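Local atomic coordinates of peptidase M16 C-terminal domain-containing protein (Enterococcus faecalis, PDB entry 3D3Y), a protein that is of unknown function but contains a peptidase M16-type inactive domain, and is predicted to bind a metal ion. Residues R34-I40 against E167-S173; K82-W87 against K230-Y235; S255-Y261 against L412-L418; V294-L300 against Q328-I333. All coordinates share one frame; numbering follows the deposited sequence.

Interaction 1 (R34-I40 against E167-S173); sequences RLNHETI and EDQKIPS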
# COMPACT_ATOMS: atom_id res chain seq x y z
N ARG A 34 10.42 -3.58 9.37
CA ARG A 34 11.03 -2.42 8.69
C ARG A 34 11.18 -2.69 7.18
O ARG A 34 11.57 -3.78 6.77
CB ARG A 34 12.40 -2.09 9.33
CG ARG A 34 13.09 -0.83 8.80
CD ARG A 34 14.53 -0.65 9.40
NE ARG A 34 15.46 -1.58 8.75
CZ ARG A 34 15.96 -1.42 7.52
NH1 ARG A 34 15.65 -0.35 6.80
NH2 ARG A 34 16.78 -2.33 7.01
N LEU A 35 10.86 -1.70 6.35
CA LEU A 35 11.07 -1.83 4.90
C LEU A 35 12.56 -2.05 4.69
O LEU A 35 13.37 -1.32 5.24
CB LEU A 35 10.62 -0.59 4.17
CG LEU A 35 10.66 -0.65 2.66
CD1 LEU A 35 9.49 -1.48 2.17
CD2 LEU A 35 10.61 0.76 2.11
N ASN A 36 12.93 -3.06 3.90
CA ASN A 36 14.34 -3.54 3.89
C ASN A 36 14.62 -4.21 2.55
O ASN A 36 14.06 -5.25 2.24
CB ASN A 36 14.54 -4.53 5.05
CG ASN A 36 15.98 -5.05 5.16
OD1 ASN A 36 16.81 -4.84 4.29
ND2 ASN A 36 16.27 -5.73 6.27
N HIS A 37 15.48 -3.61 1.74
CA HIS A 37 15.79 -4.21 0.44
C HIS A 37 16.20 -5.69 0.56
O HIS A 37 16.02 -6.43 -0.39
CB HIS A 37 16.87 -3.40 -0.30
CG HIS A 37 18.26 -3.58 0.24
ND1 HIS A 37 18.77 -2.82 1.27
CD2 HIS A 37 19.25 -4.43 -0.12
CE1 HIS A 37 20.01 -3.20 1.53
NE2 HIS A 37 20.32 -4.18 0.70
N GLU A 38 16.77 -6.09 1.69
CA GLU A 38 17.20 -7.50 1.85
C GLU A 38 16.03 -8.50 1.95
O GLU A 38 16.23 -9.68 1.72
CB GLU A 38 18.18 -7.67 3.03
CG GLU A 38 19.48 -6.84 2.85
CD GLU A 38 20.43 -6.85 4.06
OE1 GLU A 38 20.12 -7.48 5.12
OE2 GLU A 38 21.51 -6.20 3.96
N THR A 39 14.82 -8.02 2.31
CA THR A 39 13.69 -8.93 2.55
C THR A 39 12.40 -8.60 1.77
O THR A 39 11.45 -9.35 1.86
CB THR A 39 13.29 -9.01 4.02
OG1 THR A 39 12.77 -7.74 4.45
CG2 THR A 39 14.50 -9.46 4.92
N ILE A 40 12.37 -7.51 1.02
CA ILE A 40 11.12 -7.14 0.29
C ILE A 40 10.69 -8.22 -0.70
O ILE A 40 9.54 -8.64 -0.72
CB ILE A 40 11.26 -5.77 -0.41
CG1 ILE A 40 11.23 -4.65 0.64
CG2 ILE A 40 10.12 -5.52 -1.43
CD1 ILE A 40 11.81 -3.28 0.12
N GLU A 167 18.61 2.90 0.12
CA GLU A 167 18.57 1.61 -0.57
C GLU A 167 17.23 0.85 -0.38
O GLU A 167 16.85 0.04 -1.22
CB GLU A 167 19.79 0.76 -0.24
CG GLU A 167 20.82 0.61 -1.45
CD GLU A 167 20.94 1.86 -2.37
OE1 GLU A 167 20.86 1.68 -3.62
OE2 GLU A 167 21.11 3.01 -1.88
N ASP A 168 16.51 1.14 0.70
CA ASP A 168 15.24 0.47 0.98
C ASP A 168 14.07 1.10 0.25
O ASP A 168 13.22 0.41 -0.31
CB ASP A 168 14.97 0.45 2.48
CG ASP A 168 16.11 -0.16 3.26
OD1 ASP A 168 16.62 -1.22 2.87
OD2 ASP A 168 16.50 0.42 4.29
N GLN A 169 13.99 2.43 0.28
CA GLN A 169 12.80 3.12 -0.23
C GLN A 169 12.75 3.18 -1.75
O GLN A 169 11.69 3.44 -2.31
CB GLN A 169 12.70 4.53 0.34
CG GLN A 169 12.32 4.57 1.80
CD GLN A 169 10.84 4.26 2.05
OE1 GLN A 169 10.04 4.18 1.13
NE2 GLN A 169 10.50 4.06 3.29
N LYS A 170 13.89 2.97 -2.40
CA LYS A 170 13.94 2.92 -3.87
C LYS A 170 13.35 1.63 -4.47
O LYS A 170 13.15 1.52 -5.68
CB LYS A 170 15.36 3.21 -4.38
CG LYS A 170 16.42 2.27 -3.90
CD LYS A 170 17.71 2.41 -4.71
CE LYS A 170 18.50 3.63 -4.30
NZ LYS A 170 19.77 3.72 -5.11
N ILE A 171 12.99 0.68 -3.60
CA ILE A 171 12.41 -0.60 -3.99
C ILE A 171 10.88 -0.59 -3.82
O ILE A 171 10.39 -0.25 -2.71
CB ILE A 171 13.00 -1.74 -3.10
CG1 ILE A 171 14.53 -1.63 -3.00
CG2 ILE A 171 12.55 -3.15 -3.56
CD1 ILE A 171 15.31 -1.85 -4.31
N PRO A 172 10.13 -1.04 -4.86
CA PRO A 172 8.68 -1.18 -4.75
C PRO A 172 8.27 -2.27 -3.76
O PRO A 172 9.07 -3.16 -3.44
CB PRO A 172 8.23 -1.57 -6.15
CG PRO A 172 9.44 -1.72 -6.96
CD PRO A 172 10.65 -1.40 -6.20
N SER A 173 7.04 -2.19 -3.29
CA SER A 173 6.54 -3.14 -2.32
C SER A 173 6.68 -4.62 -2.74
O SER A 173 6.71 -5.49 -1.88
CB SER A 173 5.07 -2.82 -2.02
OG SER A 173 4.23 -3.26 -3.06
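D168 reaches across to H37 and R34, joining the loop between strand 24-34 and helix 40-52 to a type I beta turn, D168-I171, that lies between helices 150-162 and 177-182. D168 CB lies 3.6 Å from L35 O, and from there the aspartate runs to a carboxylate gripped by three N-H groups. The first torsion (chi1 -54°) sets CG beside the backbone N, with the carboxylate turned to the 34-40 loop. D168 OD1 takes both bonds from H37, the backbone N at 2.9 Å and ring ND1 at 3.1 Å, from opposite faces of the carboxylate plane; this oxygen is near the plane of the imidazole, 13° out of it. D168 OD2 goes to R34 NH1 at 2.8 Å in a salt bridge that lies in the guanidinium plane but meets the carboxylate from above, 57° out of its plane. An Asx turn, E38 N to N36 OD1, shapes the backbone next to H37. Deeper in, L35 CD2 lies against the amide of Q169, whose NE2 is bonded to G83 O in the neighbouring hairpin turn. I40 CD1 packs on I171 CG2 at 3.8 Å, and the other branch, I40 CG2, comes within 3.3 Å of P172 O.

Interaction 2 (K82-W87 against K230-Y235); sequences KGNQHW and KAAIFY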
# COMPACT_ATOMS: atom_id res chain seq x y z
N LYS A 82 4.16 0.64 3.52
CA LYS A 82 3.54 1.82 4.11
C LYS A 82 4.61 2.56 4.85
O LYS A 82 5.11 2.07 5.87
CB LYS A 82 2.42 1.45 5.10
CG LYS A 82 1.45 2.62 5.45
CD LYS A 82 0.44 2.73 4.31
CE LYS A 82 -0.65 3.71 4.57
NZ LYS A 82 -1.41 3.80 3.28
N GLY A 83 4.96 3.75 4.35
CA GLY A 83 6.00 4.52 5.02
C GLY A 83 7.27 3.69 5.06
O GLY A 83 7.72 3.17 4.02
N ASN A 84 7.86 3.59 6.25
CA ASN A 84 9.05 2.78 6.44
C ASN A 84 8.78 1.31 6.85
O ASN A 84 9.70 0.62 7.30
CB ASN A 84 9.97 3.43 7.46
CG ASN A 84 11.42 3.15 7.17
OD1 ASN A 84 11.87 3.30 6.01
ND2 ASN A 84 12.15 2.73 8.18
N GLN A 85 7.55 0.84 6.67
CA GLN A 85 7.15 -0.54 7.05
C GLN A 85 6.79 -1.34 5.81
O GLN A 85 6.39 -0.79 4.78
CB GLN A 85 5.95 -0.50 8.00
CG GLN A 85 6.29 0.05 9.37
CD GLN A 85 5.07 0.28 10.25
OE1 GLN A 85 3.95 -0.08 9.89
NE2 GLN A 85 5.29 0.90 11.42
N HIS A 86 6.96 -2.65 5.91
CA HIS A 86 6.52 -3.55 4.85
C HIS A 86 5.63 -4.58 5.57
O HIS A 86 5.99 -5.12 6.65
CB HIS A 86 7.73 -4.21 4.13
CG HIS A 86 7.35 -4.93 2.87
ND1 HIS A 86 7.02 -6.26 2.84
CD2 HIS A 86 7.24 -4.48 1.59
CE1 HIS A 86 6.71 -6.61 1.59
NE2 HIS A 86 6.84 -5.55 0.82
N TRP A 87 4.44 -4.78 5.01
CA TRP A 87 3.40 -5.57 5.66
C TRP A 87 3.18 -6.86 4.86
O TRP A 87 3.08 -6.84 3.64
CB TRP A 87 2.08 -4.76 5.67
CG TRP A 87 2.07 -3.41 6.43
CD1 TRP A 87 3.02 -2.91 7.29
CD2 TRP A 87 0.99 -2.48 6.43
NE1 TRP A 87 2.60 -1.68 7.80
CE2 TRP A 87 1.36 -1.40 7.29
CE3 TRP A 87 -0.27 -2.44 5.79
CZ2 TRP A 87 0.51 -0.30 7.52
CZ3 TRP A 87 -1.12 -1.33 6.02
CH2 TRP A 87 -0.71 -0.27 6.87
N LYS A 230 7.32 -1.65 16.88
CA LYS A 230 7.40 -1.72 15.41
C LYS A 230 8.44 -0.72 14.87
O LYS A 230 8.79 0.25 15.54
CB LYS A 230 6.03 -1.39 14.80
CG LYS A 230 4.97 -2.46 15.08
CD LYS A 230 3.66 -2.13 14.39
CE LYS A 230 2.64 -3.24 14.55
NZ LYS A 230 2.06 -3.31 15.92
N ALA A 231 8.94 -0.97 13.66
CA ALA A 231 9.66 0.06 12.89
C ALA A 231 8.87 1.39 12.88
O ALA A 231 7.63 1.38 12.91
CB ALA A 231 9.88 -0.42 11.45
N ALA A 232 9.59 2.52 12.81
CA ALA A 232 8.95 3.82 12.65
C ALA A 232 8.10 3.79 11.39
O ALA A 232 8.52 3.25 10.37
CB ALA A 232 9.97 4.91 12.57
N ILE A 233 6.88 4.31 11.46
CA ILE A 233 6.04 4.22 10.28
C ILE A 233 6.46 5.22 9.18
O ILE A 233 6.48 4.87 8.00
CB ILE A 233 4.52 4.30 10.59
CG1 ILE A 233 3.75 4.17 9.26
CG2 ILE A 233 4.15 5.58 11.30
CD1 ILE A 233 2.74 3.08 9.16
N PHE A 234 6.79 6.45 9.56
CA PHE A 234 6.99 7.50 8.58
C PHE A 234 8.39 7.40 8.02
O PHE A 234 9.33 6.96 8.72
CB PHE A 234 6.76 8.89 9.18
CG PHE A 234 5.34 9.15 9.60
CD1 PHE A 234 4.26 8.74 8.82
CD2 PHE A 234 5.07 9.82 10.79
CE1 PHE A 234 2.92 8.99 9.22
CE2 PHE A 234 3.73 10.08 11.20
CZ PHE A 234 2.66 9.66 10.40
N TYR A 235 8.55 7.79 6.76
CA TYR A 235 9.89 7.98 6.20
C TYR A 235 10.07 9.46 5.86
O TYR A 235 9.17 10.08 5.29
CB TYR A 235 10.12 7.12 4.95
CG TYR A 235 11.41 7.47 4.21
CD1 TYR A 235 12.63 6.82 4.52
CD2 TYR A 235 11.43 8.45 3.22
CE1 TYR A 235 13.82 7.13 3.84
CE2 TYR A 235 12.61 8.78 2.53
CZ TYR A 235 13.79 8.12 2.84
OH TYR A 235 14.93 8.46 2.14
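At N84 and I233 the two backbones join through one hydrogen bond, N84 N to I233 O at 2.6 Å, formed at the type II' beta turn K82-Q85 of a hairpin. G83, with a positive phi of 58°, brings G83 CA to 3.0 Å from I233 O, a CA-H...O contact to the same oxygen. Q85 carries the side-chain part. Its chain is extended beyond CG (chi2 171°), which carries the amide out to A231. Q85 NE2 donates to A231 O at 2.8 Å, with that oxygen close to the amide plane, while Q85 OE1 accepts from W87 NE1 at 3.0 Å on an in-plane lone pair, and N32 ND2 also bonds to Q85 OE1. Held through both ends, the amide has its rotation fixed. I233 crosses it obliquely, with I233 CD1 3.5 Å from Q85 OE1 and also near the edge of the W87 ring. K82 CG, alongside I233, touches I233 CD1 at 4.0 Å. N84 turns its CB to A232 O at 3.3 Å, and its OD1 is bonded by Q169 NE2. The turn links strands 74-82 and 85-95, while helix 368-380 meets W87, K230 and I233, with Y376 edge-to-face against the indole.

Interaction 3 (S255-Y261 against L412-L418); sequences SKLNLAY and LQAIFFL. With ACT (acetate ion), chain C.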
# COMPACT_ATOMS: atom_id res chain seq x y z
N SER A 255 6.15 9.47 -24.64
CA SER A 255 7.17 9.66 -23.58
C SER A 255 6.49 9.89 -22.24
O SER A 255 5.32 10.28 -22.20
CB SER A 255 8.08 10.84 -23.91
OG SER A 255 8.81 10.58 -25.10
N LYS A 256 7.20 9.66 -21.15
CA LYS A 256 6.69 9.92 -19.82
C LYS A 256 7.52 10.99 -19.17
O LYS A 256 8.76 10.96 -19.23
CB LYS A 256 6.74 8.66 -18.95
CG LYS A 256 6.10 7.43 -19.60
CD LYS A 256 4.63 7.67 -19.90
CE LYS A 256 3.90 6.46 -20.46
NZ LYS A 256 2.46 6.84 -20.76
N LEU A 257 6.86 11.96 -18.54
CA LEU A 257 7.61 12.98 -17.81
C LEU A 257 7.02 13.13 -16.42
O LEU A 257 5.88 13.60 -16.27
CB LEU A 257 7.62 14.32 -18.61
CG LEU A 257 8.29 15.52 -17.91
CD1 LEU A 257 9.81 15.26 -17.62
CD2 LEU A 257 8.10 16.82 -18.74
N ASN A 258 7.79 12.74 -15.42
CA ASN A 258 7.30 12.71 -14.04
C ASN A 258 8.16 13.56 -13.10
O ASN A 258 9.37 13.72 -13.31
CB ASN A 258 7.28 11.26 -13.50
CG ASN A 258 6.38 10.34 -14.31
OD1 ASN A 258 5.44 10.77 -14.99
ND2 ASN A 258 6.67 9.03 -14.23
N LEU A 259 7.53 14.08 -12.05
CA LEU A 259 8.20 15.02 -11.12
C LEU A 259 7.84 14.61 -9.71
O LEU A 259 6.68 14.26 -9.44
CB LEU A 259 7.72 16.47 -11.32
CG LEU A 259 7.95 17.24 -12.62
CD1 LEU A 259 7.00 16.75 -13.74
CD2 LEU A 259 7.70 18.68 -12.34
N ALA A 260 8.83 14.68 -8.82
CA ALA A 260 8.63 14.37 -7.42
C ALA A 260 9.01 15.56 -6.56
O ALA A 260 10.11 16.12 -6.70
CB ALA A 260 9.46 13.16 -7.03
N TYR A 261 8.13 15.88 -5.62
CA TYR A 261 8.31 17.00 -4.72
C TYR A 261 8.31 16.52 -3.28
O TYR A 261 7.54 15.62 -2.95
CB TYR A 261 7.09 17.91 -4.83
CG TYR A 261 6.81 18.52 -6.18
CD1 TYR A 261 7.18 19.83 -6.46
CD2 TYR A 261 6.09 17.82 -7.14
CE1 TYR A 261 6.89 20.40 -7.70
CE2 TYR A 261 5.77 18.38 -8.37
CZ TYR A 261 6.17 19.67 -8.63
OH TYR A 261 5.83 20.21 -9.84
N LEU A 412 10.32 20.91 -5.34
CA LEU A 412 10.69 19.95 -6.41
C LEU A 412 12.06 19.36 -6.12
O LEU A 412 12.98 20.09 -5.68
CB LEU A 412 10.63 20.62 -7.80
CG LEU A 412 10.94 19.79 -9.04
CD1 LEU A 412 10.04 18.55 -9.12
CD2 LEU A 412 10.83 20.65 -10.32
N GLN A 413 12.17 18.04 -6.30
CA GLN A 413 13.39 17.30 -5.95
C GLN A 413 13.94 16.40 -7.06
O GLN A 413 15.15 16.21 -7.17
CB GLN A 413 13.17 16.45 -4.68
CG GLN A 413 13.03 17.30 -3.36
CD GLN A 413 14.33 17.96 -2.93
OE1 GLN A 413 14.68 19.08 -3.38
NE2 GLN A 413 15.06 17.29 -2.06
N ALA A 414 13.06 15.85 -7.88
CA ALA A 414 13.51 14.91 -8.90
C ALA A 414 12.60 14.98 -10.11
O ALA A 414 11.41 15.25 -9.98
CB ALA A 414 13.58 13.48 -8.31
N ILE A 415 13.17 14.77 -11.28
CA ILE A 415 12.39 14.73 -12.51
C ILE A 415 12.89 13.49 -13.25
O ILE A 415 14.10 13.32 -13.46
CB ILE A 415 12.70 15.94 -13.43
CG1 ILE A 415 12.23 17.26 -12.82
CG2 ILE A 415 12.09 15.72 -14.86
CD1 ILE A 415 12.84 18.47 -13.49
N PHE A 416 11.96 12.63 -13.67
CA PHE A 416 12.35 11.48 -14.47
C PHE A 416 11.67 11.58 -15.81
O PHE A 416 10.44 11.78 -15.89
CB PHE A 416 11.99 10.15 -13.78
CG PHE A 416 12.36 8.94 -14.61
CD1 PHE A 416 13.67 8.50 -14.66
CD2 PHE A 416 11.40 8.30 -15.40
CE1 PHE A 416 14.02 7.39 -15.46
CE2 PHE A 416 11.73 7.20 -16.21
CZ PHE A 416 13.04 6.75 -16.25
N PHE A 417 12.46 11.45 -16.87
CA PHE A 417 12.00 11.56 -18.24
C PHE A 417 12.26 10.25 -18.98
O PHE A 417 13.41 9.83 -19.15
CB PHE A 417 12.72 12.75 -18.89
CG PHE A 417 12.36 13.01 -20.34
CD1 PHE A 417 11.05 12.89 -20.79
CD2 PHE A 417 13.34 13.44 -21.23
CE1 PHE A 417 10.71 13.18 -22.13
CE2 PHE A 417 13.02 13.71 -22.58
CZ PHE A 417 11.69 13.60 -23.02
N LEU A 418 11.18 9.57 -19.40
CA LEU A 418 11.33 8.36 -20.19
C LEU A 418 11.07 8.77 -21.61
O LEU A 418 9.93 9.06 -21.98
CB LEU A 418 10.37 7.24 -19.75
CG LEU A 418 10.54 5.85 -20.40
CD1 LEU A 418 11.82 5.16 -19.88
CD2 LEU A 418 9.37 5.00 -20.08
C ACT C . 7.37 10.78 -28.35
O ACT C . 6.89 9.63 -28.47
OXT ACT C . 7.90 11.08 -27.26
CH3 ACT C . 7.32 11.73 -29.48
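Backbone hydrogen bonds tie K256, N258 and A260 to L418, F416 and A414, pairing the two strands antiparallel with axes 4.6 Å apart. The straightest is N258 N to F416 O, at 2.9 Å and 175°. The regular pattern breaks at A260 O, which accepts from Q413 N at 2.8 Å and from A414 N at 3.2 Å: a classic beta bulge that moves the register by one residue and brings Y261 opposite L412. Between these bonds, CA-H groups of I415, F417 and L259 approach carbonyl oxygens as weaker contacts. This pair lies within the mixed five-stranded sheet, where strand 255-262, part of the M16 inactive-domain range, runs between 411-421 and 314-321. Apolar contacts line both faces. On one, L257 CD1 meets I415 CG2 at 3.6 Å, the two side chains side by side and pointing the same way, and helix 326-341 covers L257, L259 and Y261. On the other, K256 lies beside L418, and helix 150-162 touches K256, N258, A260 and F416. One CH-pi contact stands out: with L412 CG anti to the backbone N (chi1 -178°), L412 CD1 sits over the centre of the Y261 ring, 4.0 Å from its centroid and 12° off the normal. The polar contacts at the S255 end include G420 N, hydrogen-bonded to S255 OG, and an acetate ion, probably from crystallisation, close to the same hydroxyl.

Interaction 4 (V294-L300 against Q328-I333); sequences VREKEHL and QVLRLI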
# COMPACT_ATOMS: atom_id res chain seq x y z
N VAL A 294 -2.63 21.99 -18.80
CA VAL A 294 -1.57 21.30 -19.55
C VAL A 294 -2.19 20.28 -20.51
O VAL A 294 -1.84 20.23 -21.68
CB VAL A 294 -0.53 20.59 -18.65
CG1 VAL A 294 0.66 20.12 -19.51
CG2 VAL A 294 -0.08 21.49 -17.51
N ARG A 295 -3.14 19.49 -20.04
CA ARG A 295 -3.82 18.54 -20.91
C ARG A 295 -4.83 19.21 -21.85
O ARG A 295 -4.71 19.13 -23.07
CB ARG A 295 -4.51 17.47 -20.07
CG ARG A 295 -5.23 16.42 -20.90
CD ARG A 295 -5.93 15.45 -19.98
NE ARG A 295 -6.63 14.42 -20.75
CZ ARG A 295 -6.77 13.16 -20.36
NH1 ARG A 295 -6.25 12.74 -19.19
NH2 ARG A 295 -7.41 12.31 -21.14
N GLU A 296 -5.85 19.85 -21.27
CA GLU A 296 -6.76 20.67 -22.05
C GLU A 296 -6.03 22.00 -22.31
O GLU A 296 -4.95 22.25 -21.76
CB GLU A 296 -8.06 20.93 -21.29
CG GLU A 296 -8.73 19.66 -20.73
CD GLU A 296 -9.56 18.90 -21.77
OE1 GLU A 296 -9.89 19.49 -22.81
OE2 GLU A 296 -9.91 17.72 -21.55
N LYS A 297 -6.63 22.82 -23.16
CA LYS A 297 -6.12 24.15 -23.48
C LYS A 297 -4.80 24.11 -24.26
O LYS A 297 -4.81 24.36 -25.46
CB LYS A 297 -6.08 25.04 -22.24
CG LYS A 297 -7.48 25.20 -21.62
CD LYS A 297 -7.57 26.38 -20.67
CE LYS A 297 -8.65 26.16 -19.63
NZ LYS A 297 -8.27 26.91 -18.38
N GLU A 298 -3.69 23.77 -23.61
CA GLU A 298 -2.41 23.75 -24.32
C GLU A 298 -2.21 22.46 -25.11
O GLU A 298 -1.38 22.42 -26.00
CB GLU A 298 -1.22 24.01 -23.38
CG GLU A 298 -1.36 25.26 -22.52
CD GLU A 298 -0.71 26.51 -23.10
OE1 GLU A 298 -0.34 26.51 -24.31
OE2 GLU A 298 -0.56 27.48 -22.32
N HIS A 299 -2.97 21.41 -24.79
CA HIS A 299 -2.86 20.12 -25.46
C HIS A 299 -1.40 19.61 -25.49
O HIS A 299 -0.93 19.09 -26.50
CB HIS A 299 -3.47 20.15 -26.90
CG HIS A 299 -4.83 20.81 -27.00
ND1 HIS A 299 -5.91 20.43 -26.23
CD2 HIS A 299 -5.27 21.82 -27.79
CE1 HIS A 299 -6.96 21.17 -26.53
NE2 HIS A 299 -6.60 22.03 -27.48
N LEU A 300 -0.66 19.77 -24.39
CA LEU A 300 0.73 19.34 -24.40
C LEU A 300 0.96 18.04 -23.65
O LEU A 300 2.08 17.51 -23.65
CB LEU A 300 1.68 20.42 -23.89
CG LEU A 300 1.98 21.59 -24.83
CD1 LEU A 300 3.21 22.26 -24.29
CD2 LEU A 300 2.19 21.16 -26.29
N GLN A 328 8.67 22.70 -22.30
CA GLN A 328 7.42 23.47 -22.22
C GLN A 328 6.42 22.90 -21.21
O GLN A 328 5.75 23.66 -20.49
CB GLN A 328 6.76 23.59 -23.58
CG GLN A 328 5.65 24.61 -23.59
CD GLN A 328 5.17 24.91 -24.98
OE1 GLN A 328 5.76 24.47 -25.98
NE2 GLN A 328 4.06 25.67 -25.06
N VAL A 329 6.31 21.57 -21.13
CA VAL A 329 5.46 20.96 -20.12
C VAL A 329 5.99 21.29 -18.71
O VAL A 329 5.22 21.60 -17.81
CB VAL A 329 5.32 19.43 -20.30
CG1 VAL A 329 4.57 18.79 -19.10
CG2 VAL A 329 4.59 19.08 -21.63
N LEU A 330 7.31 21.26 -18.49
CA LEU A 330 7.81 21.59 -17.16
C LEU A 330 7.48 23.03 -16.78
O LEU A 330 7.12 23.30 -15.64
CB LEU A 330 9.31 21.37 -17.07
CG LEU A 330 9.82 19.94 -17.17
CD1 LEU A 330 11.35 20.02 -17.22
CD2 LEU A 330 9.32 19.15 -15.94
N ARG A 331 7.60 23.96 -17.74
CA ARG A 331 7.25 25.38 -17.49
C ARG A 331 5.74 25.55 -17.19
O ARG A 331 5.37 26.29 -16.27
CB ARG A 331 7.69 26.29 -18.66
CG ARG A 331 9.23 26.33 -18.84
CD ARG A 331 9.70 27.35 -19.94
NE ARG A 331 9.48 26.89 -21.33
CZ ARG A 331 10.37 26.25 -22.09
NH1 ARG A 331 11.59 25.95 -21.64
NH2 ARG A 331 10.04 25.90 -23.33
N LEU A 332 4.90 24.85 -17.93
CA LEU A 332 3.45 24.93 -17.69
C LEU A 332 3.07 24.43 -16.29
O LEU A 332 2.26 25.05 -15.62
CB LEU A 332 2.67 24.14 -18.75
CG LEU A 332 2.68 24.69 -20.19
CD1 LEU A 332 2.07 23.69 -21.21
CD2 LEU A 332 1.97 26.04 -20.28
N ILE A 333 3.62 23.29 -15.89
CA ILE A 333 3.40 22.72 -14.54
C ILE A 333 3.84 23.70 -13.44
O ILE A 333 3.10 23.93 -12.45
CB ILE A 333 4.18 21.41 -14.36
CG1 ILE A 333 3.58 20.30 -15.23
CG2 ILE A 333 4.20 20.98 -12.86
CD1 ILE A 333 4.52 19.06 -15.36
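L332 crosses L300 at about a right angle, CD1 to CD1 at 3.6 Å, and this pair is the centre of the packing between the turn that ends helix 289-295 and helix 326-341. The two branches of L332 serve different neighbours. L332 CD1 also meets E298 CB, at 4.0 Å, whereas L332 CD2 lies 3.6 Å from E298 OE2; the glutamate, bent at chi2 (-94°), crosses the leucine obliquely with its aliphatic part against it. L300 sends its CD1 onward to Q328, whose extended chain it crosses at about a right angle, meeting Q328 CG at 3.5 Å and Q328 CD at 3.4 Å. L300 CB is 3.9 Å from V329 CG2, and the backbone N of L300 bonds to V294 O. V294, with CG1 anti to its N (chi1 -170°), points CG1 at V329 CG1 at 4.2 Å, again nearly perpendicular, and offers V294 CG2 to L332 CB at 4.0 Å. Towards the sheet, V329 rests on I321, and I333 continues the packing onto L259 and Y261. No hydrogen bond or salt bridge spans the two segments, which are held by van der Waals contact between mostly aliphatic groups; the only charged group in touch is the carboxylate of E298, which is exposed. This is consistent with a contact that rests on apolar packing.

How the interactions relate
From the N terminus, interaction 1 closes a long loop from 34-40 to 167-173, and interaction 2 opens within it at 82-87 but closes beyond it at 230-235, so the two cross. They also touch: L35 N lies 2.8 Å from N84 O and S173 O 2.7 Å from H86 NE2, both probable hydrogen bonds. Together they tie the strand ends of the N-terminal sheet to the loops after helices 150-162 and 211-219. Interaction 3 opens after both have closed and spans 255-261 to 412-418 in the second sheet. Interaction 4 falls wholly within that span, and its helix 326-341 packs on this sheet, with I333 CD1 3.8 Å from L259 CD1.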